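Local atomic coordinates of inulin fructotransferase (Bacillus sp. snu-7, PDB entry 2INV), a protein that catalyses depolymerisation of the fructan inulin by intramolecular fructosyl transfer, probably releasing a cyclic difructose anhydride. Residues 14-17 / 18-21; 42-45 / 46-50; 91-94 / 95-99; 252-255 / 256-260; 397-401 / 402-406. All coordinates share one frame; numbering follows the deposited sequence.

Contact 1 (14-17 / 18-21); sequences TYDV and TTWR
Tyr-15 turns the CD2-CE2 edge of its ring onto one face of the Trp-20 indole, the two side chains running abreast. The stack is T-shaped, with planes 74° apart and Tyr-15 CE2 3.6 Å from Trp-20 CZ3. Between them the chain makes a type I beta turn, closed by Thr-19 N to Asp-16 O at 3.2 Å. Asp-16 braces this turn: with CG anti to the backbone N (chi1 172°), OD1 swings forward to accept Thr-18 N at 2.6 Å, forming an Asx turn, and Thr-18 OG1, also at 2.6 Å, arrives from above the carboxylate plane. Replacing Asp-16 with alanine would probably leave the Thr-18 amide and hydroxyl without this acceptor and let the turn flex. Aromatic residues suit the helix side of the turn, where both side chains touch Ile-41; Tyr-15 OH bonds to Asp-44 and Arg-48, and Trp-20 NE1 to Asp-40. The chemistry is divided: a doubly used carboxylate oxygen reinforces the turn, while the rings pack against helix 30-48.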
loop_
_atom_site.group_PDB
_atom_site.type_symbol
_atom_site.label_atom_id
_atom_site.label_comp_id
_atom_site.label_asym_id
_atom_site.label_seq_id
_atom_site.Cartn_x
_atom_site.Cartn_y
_atom_site.Cartn_z
ATOM N N THR A 14 9.390 -16.992 -22.344
ATOM C CA THR A 14 8.172 -17.205 -21.567
ATOM C C THR A 14 7.830 -18.692 -21.661
ATOM O O THR A 14 7.768 -19.249 -22.767
ATOM C CB THR A 14 6.979 -16.402 -22.139
ATOM O OG1 THR A 14 7.337 -15.021 -22.261
ATOM C CG2 THR A 14 5.765 -16.521 -21.224
ATOM N N TYR A 15 7.641 -19.338 -20.513
ATOM C CA TYR A 15 7.291 -20.755 -20.494
ATOM C C TYR A 15 5.981 -20.916 -19.726
ATOM O O TYR A 15 5.630 -20.082 -18.885
ATOM C CB TYR A 15 8.345 -21.610 -19.776
ATOM C CG TYR A 15 9.788 -21.472 -20.229
ATOM C CD1 TYR A 15 10.519 -20.317 -19.955
ATOM C CD2 TYR A 15 10.444 -22.528 -20.862
ATOM C CE1 TYR A 15 11.864 -20.217 -20.290
ATOM C CE2 TYR A 15 11.799 -22.441 -21.205
ATOM C CZ TYR A 15 12.500 -21.285 -20.915
ATOM O OH TYR A 15 13.833 -21.185 -21.243
ATOM N N ASP A 16 5.264 -21.995 -20.018
ATOM C CA ASP A 16 4.004 -22.316 -19.340
ATOM C C ASP A 16 4.382 -23.678 -18.753
ATOM O O ASP A 16 4.767 -24.574 -19.501
ATOM C CB ASP A 16 2.886 -22.506 -20.362
ATOM C CG ASP A 16 1.603 -23.038 -19.740
ATOM O OD1 ASP A 16 1.669 -24.059 -19.023
ATOM O OD2 ASP A 16 0.519 -22.456 -19.984
ATOM N N VAL A 17 4.310 -23.860 -17.441
ATOM C CA VAL A 17 4.724 -25.152 -16.907
ATOM C C VAL A 17 4.000 -26.365 -17.490
ATOM O O VAL A 17 4.594 -27.443 -17.564
ATOM C CB VAL A 17 4.651 -25.219 -15.348
ATOM C CG1 VAL A 17 5.687 -24.296 -14.736
ATOM C CG2 VAL A 17 3.260 -24.885 -14.855
ATOM N N THR A 18 2.759 -26.203 -17.947
ATOM C CA THR A 18 2.026 -27.350 -18.490
ATOM C C THR A 18 2.381 -27.820 -19.914
ATOM O O THR A 18 2.088 -28.965 -20.261
ATOM C CB THR A 18 0.490 -27.110 -18.446
ATOM O OG1 THR A 18 0.124 -26.130 -19.426
ATOM C CG2 THR A 18 0.066 -26.616 -17.067
ATOM N N THR A 19 3.007 -26.972 -20.731
ATOM C CA THR A 19 3.345 -27.358 -22.108
ATOM C C THR A 19 4.776 -27.833 -22.297
ATOM O O THR A 19 5.120 -28.404 -23.332
ATOM C CB THR A 19 3.204 -26.182 -23.083
ATOM O OG1 THR A 19 4.018 -25.091 -22.632
ATOM C CG2 THR A 19 1.766 -25.735 -23.195
ATOM N N TRP A 20 5.609 -27.588 -21.300
ATOM C CA TRP A 20 7.012 -27.918 -21.400
ATOM C C TRP A 20 7.426 -29.333 -21.002
ATOM O O TRP A 20 7.376 -29.702 -19.825
ATOM C CB TRP A 20 7.780 -26.866 -20.607
ATOM C CG TRP A 20 9.210 -27.134 -20.522
ATOM C CD1 TRP A 20 9.834 -27.933 -19.619
ATOM C CD2 TRP A 20 10.222 -26.627 -21.387
ATOM N NE1 TRP A 20 11.180 -27.960 -19.865
ATOM C CE2 TRP A 20 11.447 -27.167 -20.949
ATOM C CE3 TRP A 20 10.210 -25.774 -22.499
ATOM C CZ2 TRP A 20 12.660 -26.875 -21.573
ATOM C CZ3 TRP A 20 11.415 -25.481 -23.127
ATOM C CH2 TRP A 20 12.626 -26.035 -22.660
ATOM N N ARG A 21 7.865 -30.112 -21.988
ATOM C CA ARG A 21 8.275 -31.490 -21.734
ATOM C C ARG A 21 9.752 -31.602 -21.388
ATOM O O ARG A 21 10.595 -30.868 -21.927
ATOM C CB ARG A 21 7.978 -32.372 -22.950
ATOM C CG ARG A 21 8.773 -32.047 -24.211
ATOM C CD ARG A 21 8.519 -33.069 -25.313
ATOM N NE ARG A 21 9.240 -32.739 -26.538
ATOM C CZ ARG A 21 9.161 -33.447 -27.662
ATOM N NH1 ARG A 21 8.385 -34.529 -27.723
ATOM N NH2 ARG A 21 9.853 -33.075 -28.734
HETATM O O HOH W 1 6.549 -23.839 -22.172
HETATM O O HOH W 2 3.889 -30.331 -17.611
#

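Contact 2 (42-45 / 46-50); sequences IADI and KQRQT
Arg-48 climbs back along helix 30-48 toward Asp-44, one turn earlier. Its CB and CG pass beside the Asp-44 carbonyl, CG standing 3.4 Å from Asp-44 O. CD then comes to 3.6 Å from Asp-44 OD2, and a bend at chi3 (-50°) presents NE to the carboxylate. The result is an i to i+4 salt bridge, Arg-48 NE to Asp-44 OD2 at 3.0 Å; the oxygen lies in the guanidinium plane, whereas NE meets it from above the carboxylate plane. At the tip, NH2 lies 4.0 Å from Ile-45 CA and bonds to Tyr-15 OH, itself bonded to Asp-44 OD2. With alanine in place of Asp-44, Arg-48 NE and Tyr-15 OH would probably lose their shared acceptor, leaving the guanidinium freer to turn.

Backbone bonds of the same spacing hold the turn, down to Gln-49 N to Ile-45 O at 2.7 Å, where the chain leaves helical geometry. Lys-46 CE rests 4.0 Å from Ile-42 CG2, where the apolar methylenes of lysine suit an isoleucine, while NZ forms a salt bridge with Asp-76. Opposite charges one turn apart are likely to steady the last turn, and the Tyr-15 hydroxyl bonded to both ties it to strand 14-16.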
loop_
_atom_site.group_PDB
_atom_site.type_symbol
_atom_site.label_atom_id
_atom_site.label_comp_id
_atom_site.label_asym_id
_atom_site.label_seq_id
_atom_site.Cartn_x
_atom_site.Cartn_y
_atom_site.Cartn_z
ATOM N N ILE A 42 14.690 -23.788 -16.043
ATOM C CA ILE A 42 15.811 -22.931 -15.667
ATOM C C ILE A 42 17.070 -23.422 -16.368
ATOM O O ILE A 42 17.936 -22.626 -16.734
ATOM C CB ILE A 42 16.069 -22.936 -14.144
ATOM C CG1 ILE A 42 14.884 -22.308 -13.414
ATOM C CG2 ILE A 42 17.344 -22.143 -13.831
ATOM C CD1 ILE A 42 14.953 -22.424 -11.904
ATOM N N ALA A 43 17.167 -24.736 -16.563
ATOM C CA ALA A 43 18.319 -25.310 -17.234
ATOM C C ALA A 43 18.324 -24.862 -18.693
ATOM O O ALA A 43 19.383 -24.670 -19.278
ATOM C CB ALA A 43 18.281 -26.833 -17.139
ATOM N N ASP A 44 17.143 -24.683 -19.277
ATOM C CA ASP A 44 17.061 -24.248 -20.668
ATOM C C ASP A 44 17.391 -22.766 -20.786
ATOM O O ASP A 44 17.929 -22.324 -21.800
ATOM C CB ASP A 44 15.668 -24.488 -21.250
ATOM C CG ASP A 44 15.576 -24.078 -22.716
ATOM O OD1 ASP A 44 16.161 -24.776 -23.576
ATOM O OD2 ASP A 44 14.931 -23.047 -23.004
ATOM N N ILE A 45 17.061 -22.003 -19.749
ATOM C CA ILE A 45 17.329 -20.572 -19.738
ATOM C C ILE A 45 18.838 -20.374 -19.707
ATOM O O ILE A 45 19.384 -19.569 -20.466
ATOM C CB ILE A 45 16.708 -19.903 -18.497
ATOM C CG1 ILE A 45 15.183 -20.021 -18.561
ATOM C CG2 ILE A 45 17.129 -18.436 -18.420
ATOM C CD1 ILE A 45 14.473 -19.498 -17.326
ATOM N N LYS A 46 19.510 -21.114 -18.826
ATOM C CA LYS A 46 20.962 -21.029 -18.701
ATOM C C LYS A 46 21.580 -21.550 -19.994
ATOM O O LYS A 46 22.630 -21.083 -20.428
ATOM C CB LYS A 46 21.450 -21.858 -17.512
ATOM C CG LYS A 46 20.968 -21.323 -16.168
ATOM C CD LYS A 46 21.776 -21.894 -14.996
ATOM C CE LYS A 46 21.137 -23.135 -14.421
ATOM N NZ LYS A 46 21.915 -23.634 -13.245
ATOM N N GLN A 47 20.901 -22.513 -20.608
ATOM C CA GLN A 47 21.339 -23.101 -21.861
ATOM C C GLN A 47 21.528 -21.972 -22.838
ATOM O O GLN A 47 22.591 -21.777 -23.430
ATOM C CB GLN A 47 20.235 -23.978 -22.420
ATOM C CG GLN A 47 20.667 -24.862 -23.542
ATOM C CD GLN A 47 21.574 -25.937 -23.050
ATOM O OE1 GLN A 47 22.780 -25.725 -22.878
ATOM N NE2 GLN A 47 20.996 -27.107 -22.773
ATOM N N ARG A 48 20.438 -21.234 -22.980
ATOM C CA ARG A 48 20.325 -20.127 -23.904
ATOM C C ARG A 48 21.040 -18.821 -23.559
ATOM O O ARG A 48 21.657 -18.212 -24.436
ATOM C CB ARG A 48 18.836 -19.883 -24.163
ATOM C CG ARG A 48 18.203 -21.052 -24.917
ATOM C CD ARG A 48 16.719 -20.866 -25.231
ATOM N NE ARG A 48 15.957 -20.474 -24.054
ATOM C CZ ARG A 48 15.709 -19.213 -23.719
ATOM N NH1 ARG A 48 16.162 -18.223 -24.481
ATOM N NH2 ARG A 48 15.011 -18.938 -22.626
ATOM N N GLN A 49 20.977 -18.381 -22.307
ATOM C CA GLN A 49 21.634 -17.129 -21.941
ATOM C C GLN A 49 22.972 -17.379 -21.250
ATOM O O GLN A 49 23.064 -17.440 -20.026
ATOM C CB GLN A 49 20.691 -16.304 -21.067
ATOM C CG GLN A 49 19.286 -16.243 -21.658
ATOM C CD GLN A 49 18.287 -15.476 -20.821
ATOM O OE1 GLN A 49 17.126 -15.339 -21.211
ATOM N NE2 GLN A 49 18.732 -14.955 -19.679
ATOM N N THR A 50 24.013 -17.528 -22.063
ATOM C CA THR A 50 25.361 -17.789 -21.570
ATOM C C THR A 50 26.209 -16.530 -21.347
ATOM O O THR A 50 27.210 -16.566 -20.624
ATOM C CB THR A 50 26.113 -18.738 -22.542
ATOM O OG1 THR A 50 26.108 -18.183 -23.867
ATOM C CG2 THR A 50 25.428 -20.111 -22.578
#

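Contact 3 (91-94 / 95-99); sequences SRSI and LDNSN. With FRU (beta-D-fructofuranose), chain D.
The short helix 92-96, which lends Ser-93 to the fructose-binding pocket, is fastened by side chains at both ends, Asn-97 ND2 reaching back to Ser-93 O at 2.9 Å. Beyond it, Ser-98 OG donates to Ile-94 O at 2.7 Å, while Asn-97 N reaches that oxygen from the opposite face of its plane, at 3.2 Å; such short polar side chains can fold back onto late carbonyls. Ser-91 is the N-cap: its OG accepts Ile-94 N at 3.2 Å and also bonds to Glu-204.

The helix belongs to a long excursion of the right-handed parallel beta-helix, between strands 80-84 and 111-115, and Ile-94 packs on Arg-134 of a neighbouring subunit. Ser-93, with OG anti to the backbone N (chi1 -170°), points its hydroxyl at the sugar, 2.7 Å from fructose O1. Glu-204 holds the same fructose and also receives Ser-93 N. A water accepts from Arg-92 NH1 at 3.0 Å and donates weakly to Asp-96 OD2; Arg-92 is salt-bridged to Asp-146, Asp-96 bonded to Tyr-182.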
loop_
_atom_site.group_PDB
_atom_site.type_symbol
_atom_site.label_atom_id
_atom_site.label_comp_id
_atom_site.label_asym_id
_atom_site.label_seq_id
_atom_site.Cartn_x
_atom_site.Cartn_y
_atom_site.Cartn_z
ATOM N N SER A 91 -8.442 -22.244 4.063
ATOM C CA SER A 91 -8.158 -22.559 5.457
ATOM C C SER A 91 -8.077 -24.056 5.752
ATOM O O SER A 91 -9.089 -24.679 6.073
ATOM C CB SER A 91 -9.241 -21.923 6.343
ATOM O OG SER A 91 -9.040 -22.225 7.716
ATOM N N ARG A 92 -6.880 -24.628 5.665
ATOM C CA ARG A 92 -6.722 -26.047 5.954
ATOM C C ARG A 92 -6.954 -26.296 7.434
ATOM O O ARG A 92 -7.349 -27.390 7.842
ATOM C CB ARG A 92 -5.324 -26.537 5.568
ATOM C CG ARG A 92 -5.198 -26.969 4.113
ATOM C CD ARG A 92 -3.843 -27.591 3.837
ATOM N NE ARG A 92 -3.719 -28.115 2.474
ATOM C CZ ARG A 92 -4.338 -29.208 2.028
ATOM N NH1 ARG A 92 -5.132 -29.906 2.835
ATOM N NH2 ARG A 92 -4.163 -29.612 0.776
ATOM N N SER A 93 -6.711 -25.265 8.233
ATOM C CA SER A 93 -6.890 -25.339 9.680
ATOM C C SER A 93 -8.341 -25.654 10.018
ATOM O O SER A 93 -8.621 -26.536 10.809
ATOM C CB SER A 93 -6.494 -24.005 10.324
ATOM O OG SER A 93 -6.448 -24.110 11.734
ATOM N N ILE A 94 -9.266 -24.923 9.414
ATOM C CA ILE A 94 -10.675 -25.154 9.679
ATOM C C ILE A 94 -11.113 -26.520 9.139
ATOM O O ILE A 94 -11.880 -27.224 9.788
ATOM C CB ILE A 94 -11.541 -24.006 9.107
ATOM C CG1 ILE A 94 -11.172 -22.707 9.826
ATOM C CG2 ILE A 94 -13.018 -24.317 9.300
ATOM C CD1 ILE A 94 -11.825 -21.461 9.268
ATOM N N LEU A 95 -10.610 -26.916 7.974
ATOM C CA LEU A 95 -10.960 -28.224 7.421
ATOM C C LEU A 95 -10.543 -29.331 8.389
ATOM O O LEU A 95 -11.323 -30.237 8.679
ATOM C CB LEU A 95 -10.277 -28.452 6.060
ATOM C CG LEU A 95 -10.370 -29.885 5.519
ATOM C CD1 LEU A 95 -11.781 -30.172 5.042
ATOM C CD2 LEU A 95 -9.385 -30.064 4.371
ATOM N N ASP A 96 -9.303 -29.248 8.870
ATOM C CA ASP A 96 -8.732 -30.226 9.801
ATOM C C ASP A 96 -9.422 -30.319 11.150
ATOM O O ASP A 96 -9.248 -31.292 11.882
ATOM C CB ASP A 96 -7.257 -29.926 10.079
ATOM C CG ASP A 96 -6.332 -30.512 9.045
ATOM O OD1 ASP A 96 -6.667 -31.567 8.464
ATOM O OD2 ASP A 96 -5.244 -29.937 8.827
ATOM N N ASN A 97 -10.182 -29.293 11.491
ATOM C CA ASN A 97 -10.865 -29.266 12.768
ATOM C C ASN A 97 -12.379 -29.283 12.599
ATOM O O ASN A 97 -13.129 -29.023 13.548
ATOM C CB ASN A 97 -10.406 -28.040 13.566
ATOM C CG ASN A 97 -8.966 -28.175 14.063
ATOM O OD1 ASN A 97 -8.676 -28.992 14.942
ATOM N ND2 ASN A 97 -8.059 -27.385 13.493
ATOM N N SER A 98 -12.819 -29.620 11.389
ATOM C CA SER A 98 -14.244 -29.698 11.060
ATOM C C SER A 98 -14.587 -31.052 10.447
ATOM O O SER A 98 -13.715 -31.902 10.243
ATOM C CB SER A 98 -14.622 -28.611 10.052
ATOM O OG SER A 98 -14.413 -27.319 10.582
ATOM N N ASN A 99 -15.876 -31.246 10.179
ATOM C CA ASN A 99 -16.386 -32.466 9.567
ATOM C C ASN A 99 -16.598 -32.212 8.074
ATOM O O ASN A 99 -17.573 -31.581 7.675
ATOM C CB ASN A 99 -17.716 -32.883 10.211
ATOM C CG ASN A 99 -18.236 -34.214 9.681
ATOM O OD1 ASN A 99 -17.978 -34.594 8.530
ATOM N ND2 ASN A 99 -18.981 -34.927 10.520
HETATM C C1 FRU D . -8.207 -20.754 12.154
HETATM C C2 FRU D . -7.794 -19.234 11.959
HETATM C C3 FRU D . -6.450 -19.035 11.201
HETATM C C4 FRU D . -5.808 -17.780 11.834
HETATM C C5 FRU D . -6.362 -17.824 13.228
HETATM C C6 FRU D . -6.882 -16.425 13.590
HETATM O O1 FRU D . -7.070 -21.578 12.525
HETATM O O3 FRU D . -6.090 -19.163 9.848
HETATM O O4 FRU D . -4.394 -17.781 11.739
HETATM O O5 FRU D . -7.407 -18.859 13.267
HETATM O O6 FRU D . -6.889 -16.359 14.958
HETATM O O HOH W 3 -5.574 -30.067 5.840
#

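Contact 4 (252-255 / 256-260); sequences RGRS and LIEFT. With FRU (beta-D-fructofuranose), chain D.
Glu-258 receives three hydrogen bonds from Arg-254 and Ser-255, at a corner of the right-handed parallel beta-helix where the chain bends at Leu-256 and Ile-257 into strand 258-260. Arg-254 grips the carboxylate side-on, its NH2 2.7 Å from Glu-258 OE2 and its NE 3.1 Å from Glu-258 OE1. The two flat groups are nearly coplanar, 30° apart, and NE uses the syn lone pair of OE1. Ser-255 OG takes the anti lone pair of that oxygen at 2.5 Å, so OE1 has donors on both sides and the carboxylate is held against rotation. Glutamate suits the place by length: anti at chi1 (-166°) and extended beyond CG, it reaches back to residues before the corner, and its buried charge is probably balanced by Arg-254.

Further out, neighbouring coils set the frame: Leu-256 forms backbone bonds with Leu-234 and Met-279, and Arg-281 packs on both Ser-255 and Glu-258. Gly-253 fits because a CB there would run into Ser-255 O. Arg-252 leaves the corner for the sugar pocket, its NE in a salt bridge with Glu-301 and its guanidinium in cation-pi contact with Phe-306. Its NH1 donates to fructose O1 at 3.3 Å, almost straight at 173°.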
loop_
_atom_site.group_PDB
_atom_site.type_symbol
_atom_site.label_atom_id
_atom_site.label_comp_id
_atom_site.label_asym_id
_atom_site.label_seq_id
_atom_site.Cartn_x
_atom_site.Cartn_y
_atom_site.Cartn_z
ATOM N N ARG A 252 -1.509 -16.953 15.090
ATOM C CA ARG A 252 -1.049 -17.217 16.554
ATOM C C ARG A 252 0.401 -17.509 16.409
ATOM O O ARG A 252 0.877 -18.556 16.844
ATOM C CB ARG A 252 -1.898 -18.419 16.964
ATOM C CG ARG A 252 -1.705 -19.685 16.217
ATOM C CD ARG A 252 -2.706 -20.851 16.667
ATOM N NE ARG A 252 -4.079 -20.541 16.938
ATOM C CZ ARG A 252 -5.037 -20.658 16.041
ATOM N NH1 ARG A 252 -4.778 -21.079 14.812
ATOM N NH2 ARG A 252 -6.280 -20.358 16.391
ATOM N N GLY A 253 1.108 -16.463 15.766
ATOM C CA GLY A 253 2.546 -16.453 16.011
ATOM C C GLY A 253 2.904 -16.309 17.478
ATOM O O GLY A 253 2.046 -15.996 18.296
ATOM N N ARG A 254 4.163 -16.560 17.821
ATOM C CA ARG A 254 4.604 -16.402 19.206
ATOM C C ARG A 254 4.680 -14.891 19.363
ATOM O O ARG A 254 4.554 -14.342 20.463
ATOM C CB ARG A 254 5.991 -17.030 19.421
ATOM C CG ARG A 254 7.125 -16.315 18.692
ATOM C CD ARG A 254 8.441 -17.085 18.792
ATOM N NE ARG A 254 9.567 -16.271 18.345
ATOM C CZ ARG A 254 10.671 -16.762 17.793
ATOM N NH1 ARG A 254 10.806 -18.069 17.613
ATOM N NH2 ARG A 254 11.640 -15.942 17.411
ATOM N N SER A 255 4.880 -14.236 18.222
ATOM C CA SER A 255 4.966 -12.785 18.123
ATOM C C SER A 255 4.367 -12.424 16.770
ATOM O O SER A 255 4.190 -13.294 15.917
ATOM C CB SER A 255 6.432 -12.328 18.198
ATOM O OG SER A 255 7.182 -12.862 17.115
ATOM N N LEU A 256 4.042 -11.150 16.573
ATOM C CA LEU A 256 3.475 -10.717 15.302
ATOM C C LEU A 256 4.537 -9.938 14.548
ATOM O O LEU A 256 4.645 -10.035 13.328
ATOM C CB LEU A 256 2.229 -9.853 15.525
ATOM C CG LEU A 256 1.021 -10.562 16.146
ATOM C CD1 LEU A 256 -0.138 -9.583 16.227
ATOM C CD2 LEU A 256 0.628 -11.783 15.321
ATOM N N ILE A 257 5.320 -9.160 15.283
ATOM C CA ILE A 257 6.404 -8.396 14.695
ATOM C C ILE A 257 7.576 -8.524 15.636
ATOM O O ILE A 257 7.500 -8.147 16.807
ATOM C CB ILE A 257 6.036 -6.924 14.496
ATOM C CG1 ILE A 257 4.960 -6.816 13.417
ATOM C CG2 ILE A 257 7.277 -6.126 14.092
ATOM C CD1 ILE A 257 4.421 -5.426 13.218
ATOM N N GLU A 258 8.666 -9.064 15.111
ATOM C CA GLU A 258 9.828 -9.310 15.934
ATOM C C GLU A 258 11.128 -8.900 15.267
ATOM O O GLU A 258 11.575 -9.517 14.295
ATOM C CB GLU A 258 9.855 -10.795 16.293
ATOM C CG GLU A 258 10.788 -11.162 17.398
ATOM C CD GLU A 258 10.739 -12.645 17.670
ATOM O OE1 GLU A 258 9.611 -13.185 17.757
ATOM O OE2 GLU A 258 11.813 -13.279 17.804
ATOM N N PHE A 259 11.736 -7.856 15.818
ATOM C CA PHE A 259 12.995 -7.323 15.318
ATOM C C PHE A 259 14.130 -7.668 16.274
ATOM O O PHE A 259 13.986 -7.499 17.479
ATOM C CB PHE A 259 12.967 -5.789 15.276
ATOM C CG PHE A 259 12.050 -5.188 14.249
ATOM C CD1 PHE A 259 11.421 -5.966 13.287
ATOM C CD2 PHE A 259 11.864 -3.801 14.218
ATOM C CE1 PHE A 259 10.620 -5.369 12.303
ATOM C CE2 PHE A 259 11.077 -3.209 13.249
ATOM C CZ PHE A 259 10.454 -3.993 12.288
ATOM N N THR A 260 15.243 -8.178 15.772
ATOM C CA THR A 260 16.362 -8.366 16.669
ATOM C C THR A 260 17.493 -7.531 16.109
ATOM O O THR A 260 17.936 -7.728 14.979
ATOM C CB THR A 260 16.827 -9.836 16.869
ATOM O OG1 THR A 260 18.077 -9.827 17.583
ATOM C CG2 THR A 260 16.997 -10.551 15.551
HETATM C C1 FRU D . -8.207 -20.754 12.154
HETATM C C2 FRU D . -7.794 -19.234 11.959
HETATM C C3 FRU D . -6.450 -19.035 11.201
HETATM C C4 FRU D . -5.808 -17.780 11.834
HETATM C C5 FRU D . -6.362 -17.824 13.228
HETATM C C6 FRU D . -6.882 -16.425 13.590
HETATM O O1 FRU D . -7.070 -21.578 12.525
HETATM O O3 FRU D . -6.090 -19.163 9.848
HETATM O O4 FRU D . -4.394 -17.781 11.739
HETATM O O5 FRU D . -7.407 -18.859 13.267
HETATM O O6 FRU D . -6.889 -16.359 14.958
#

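Contact 5 (397-401 / 402-406); sequences ITSYS and SDTAI
Ser-399 and Thr-404 face each other across the last bend of the right-handed parallel beta-helix, where strand 397-399 gives way to the strand starting at Ala-405. The two segments run 148° apart end to end, yet they are not paired with each other: strand 397-399 lies parallel to 375-379, and strand 405-407 to 387-389. That pairing takes up backbone groups of Thr-398, which bonds to Val-377 and Leu-379, and of Ala-405, which bonds to Ser-386 and Val-388.

Side chains knit the bend. Ser-401 OG, anti to the backbone N (chi1 174°), donates to Asp-403 OD1 at 2.6 Å, arriving from above the carboxylate plane. The same hydroxyl is also hydrogen-bonded to Thr-383 O, so the two acceptors probably compete for its one proton. Asp-403 OD1 has a further donor in His-385 N of the previous coil, which makes aspartate apt: one oxygen joins the bend to its neighbour. The hydroxyls of Ser-399 and Thr-404 lie within hydrogen-bonding distance, OG to OG1 2.9 Å. Short hydroxyl side chains suit this spot because the oxygen sits one bond from CB, near enough to meet its mate across the bend.

Beyond the hydroxyls, two isoleucines supply the apolar part, their side chains running antiparallel. Ile-397 CD1 meets Ile-406 CG2 at 3.7 Å, and Ile-406 CD1 lies 3.8 Å from Ile-397 CG2 and 4.1 Å from Ser-399 CB.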
loop_
_atom_site.group_PDB
_atom_site.type_symbol
_atom_site.label_atom_id
_atom_site.label_comp_id
_atom_site.label_asym_id
_atom_site.label_seq_id
_atom_site.Cartn_x
_atom_site.Cartn_y
_atom_site.Cartn_z
ATOM N N ILE A 397 1.100 3.724 35.346
ATOM C CA ILE A 397 2.498 3.775 34.908
ATOM C C ILE A 397 3.492 3.382 36.014
ATOM O O ILE A 397 3.496 3.982 37.097
ATOM C CB ILE A 397 2.869 5.197 34.440
ATOM C CG1 ILE A 397 1.933 5.634 33.314
ATOM C CG2 ILE A 397 4.316 5.239 33.987
ATOM C CD1 ILE A 397 2.182 7.044 32.815
ATOM N N THR A 398 4.331 2.386 35.739
ATOM C CA THR A 398 5.335 1.955 36.706
ATOM C C THR A 398 6.735 2.247 36.169
ATOM O O THR A 398 7.137 1.714 35.135
ATOM C CB THR A 398 5.262 0.443 36.994
ATOM O OG1 THR A 398 3.999 0.114 37.587
ATOM C CG2 THR A 398 6.382 0.035 37.956
ATOM N N SER A 399 7.467 3.099 36.875
ATOM C CA SER A 399 8.821 3.435 36.479
ATOM C C SER A 399 9.767 2.969 37.575
ATOM O O SER A 399 9.720 3.473 38.699
ATOM C CB SER A 399 8.961 4.944 36.271
ATOM O OG SER A 399 10.321 5.314 36.088
ATOM N N TYR A 400 10.617 1.996 37.256
ATOM C CA TYR A 400 11.573 1.482 38.234
ATOM C C TYR A 400 12.861 2.237 38.102
ATOM O O TYR A 400 13.891 1.843 38.659
ATOM C CB TYR A 400 11.868 0.018 37.995
ATOM C CG TYR A 400 10.711 -0.857 38.325
ATOM C CD1 TYR A 400 10.142 -0.840 39.595
ATOM C CD2 TYR A 400 10.176 -1.695 37.369
ATOM C CE1 TYR A 400 9.071 -1.646 39.905
ATOM C CE2 TYR A 400 9.099 -2.511 37.656
ATOM C CZ TYR A 400 8.550 -2.482 38.926
ATOM O OH TYR A 400 7.494 -3.295 39.218
ATOM N N SER A 401 12.814 3.308 37.331
ATOM C CA SER A 401 13.994 4.112 37.151
ATOM C C SER A 401 13.641 5.417 37.822
ATOM O O SER A 401 12.465 5.658 38.125
ATOM C CB SER A 401 14.258 4.322 35.671
ATOM O OG SER A 401 15.341 5.216 35.480
ATOM N N SER A 402 14.636 6.261 38.057
ATOM C CA SER A 402 14.345 7.522 38.697
ATOM C C SER A 402 14.620 8.708 37.791
ATOM O O SER A 402 14.434 9.865 38.205
ATOM C CB SER A 402 15.142 7.647 39.992
ATOM O OG SER A 402 16.538 7.566 39.737
ATOM N N ASP A 403 15.070 8.435 36.568
ATOM C CA ASP A 403 15.314 9.526 35.641
ATOM C C ASP A 403 14.203 9.552 34.605
ATOM O O ASP A 403 14.292 10.263 33.602
ATOM C CB ASP A 403 16.664 9.390 34.941
ATOM C CG ASP A 403 17.110 7.952 34.805
ATOM O OD1 ASP A 403 16.415 7.158 34.130
ATOM O OD2 ASP A 403 18.167 7.607 35.375
ATOM N N THR A 404 13.151 8.780 34.847
ATOM C CA THR A 404 12.045 8.759 33.914
ATOM C C THR A 404 11.217 10.018 34.076
ATOM O O THR A 404 10.885 10.424 35.198
ATOM C CB THR A 404 11.131 7.551 34.135
ATOM O OG1 THR A 404 11.861 6.340 33.888
ATOM C CG2 THR A 404 9.942 7.626 33.186
ATOM N N ALA A 405 10.903 10.643 32.948
ATOM C CA ALA A 405 10.082 11.843 32.949
ATOM C C ALA A 405 8.695 11.372 32.531
ATOM O O ALA A 405 8.538 10.747 31.468
ATOM C CB ALA A 405 10.630 12.853 31.963
ATOM N N ILE A 406 7.703 11.659 33.369
ATOM C CA ILE A 406 6.335 11.235 33.108
ATOM C C ILE A 406 5.344 12.394 33.145
ATOM O O ILE A 406 5.459 13.289 33.979
ATOM C CB ILE A 406 5.872 10.209 34.169
ATOM C CG1 ILE A 406 6.832 9.019 34.217
ATOM C CG2 ILE A 406 4.448 9.742 33.872
ATOM C CD1 ILE A 406 6.502 8.014 35.303
#

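Overall arrangement
From the N terminus, contact 1 turns the chain out of strand 14-16, and contact 2 lies near the end of the helix that follows; the two touch where Tyr-15 meets Asp-44 and Arg-48, tying the first strand to that helix. Contact 3 belongs to a helix on an excursion from the coils, and contact 4 to a corner well along the beta-helix. Their nearest atoms are about 5 Å apart, and one fructose bridges them. Contact 5 makes the last bend, its centre about 64 Å from that of contact 1, on the far side of the chain's centre. Each contact is local and closes just its own turn or bend; all follow in series, none nesting or crossing.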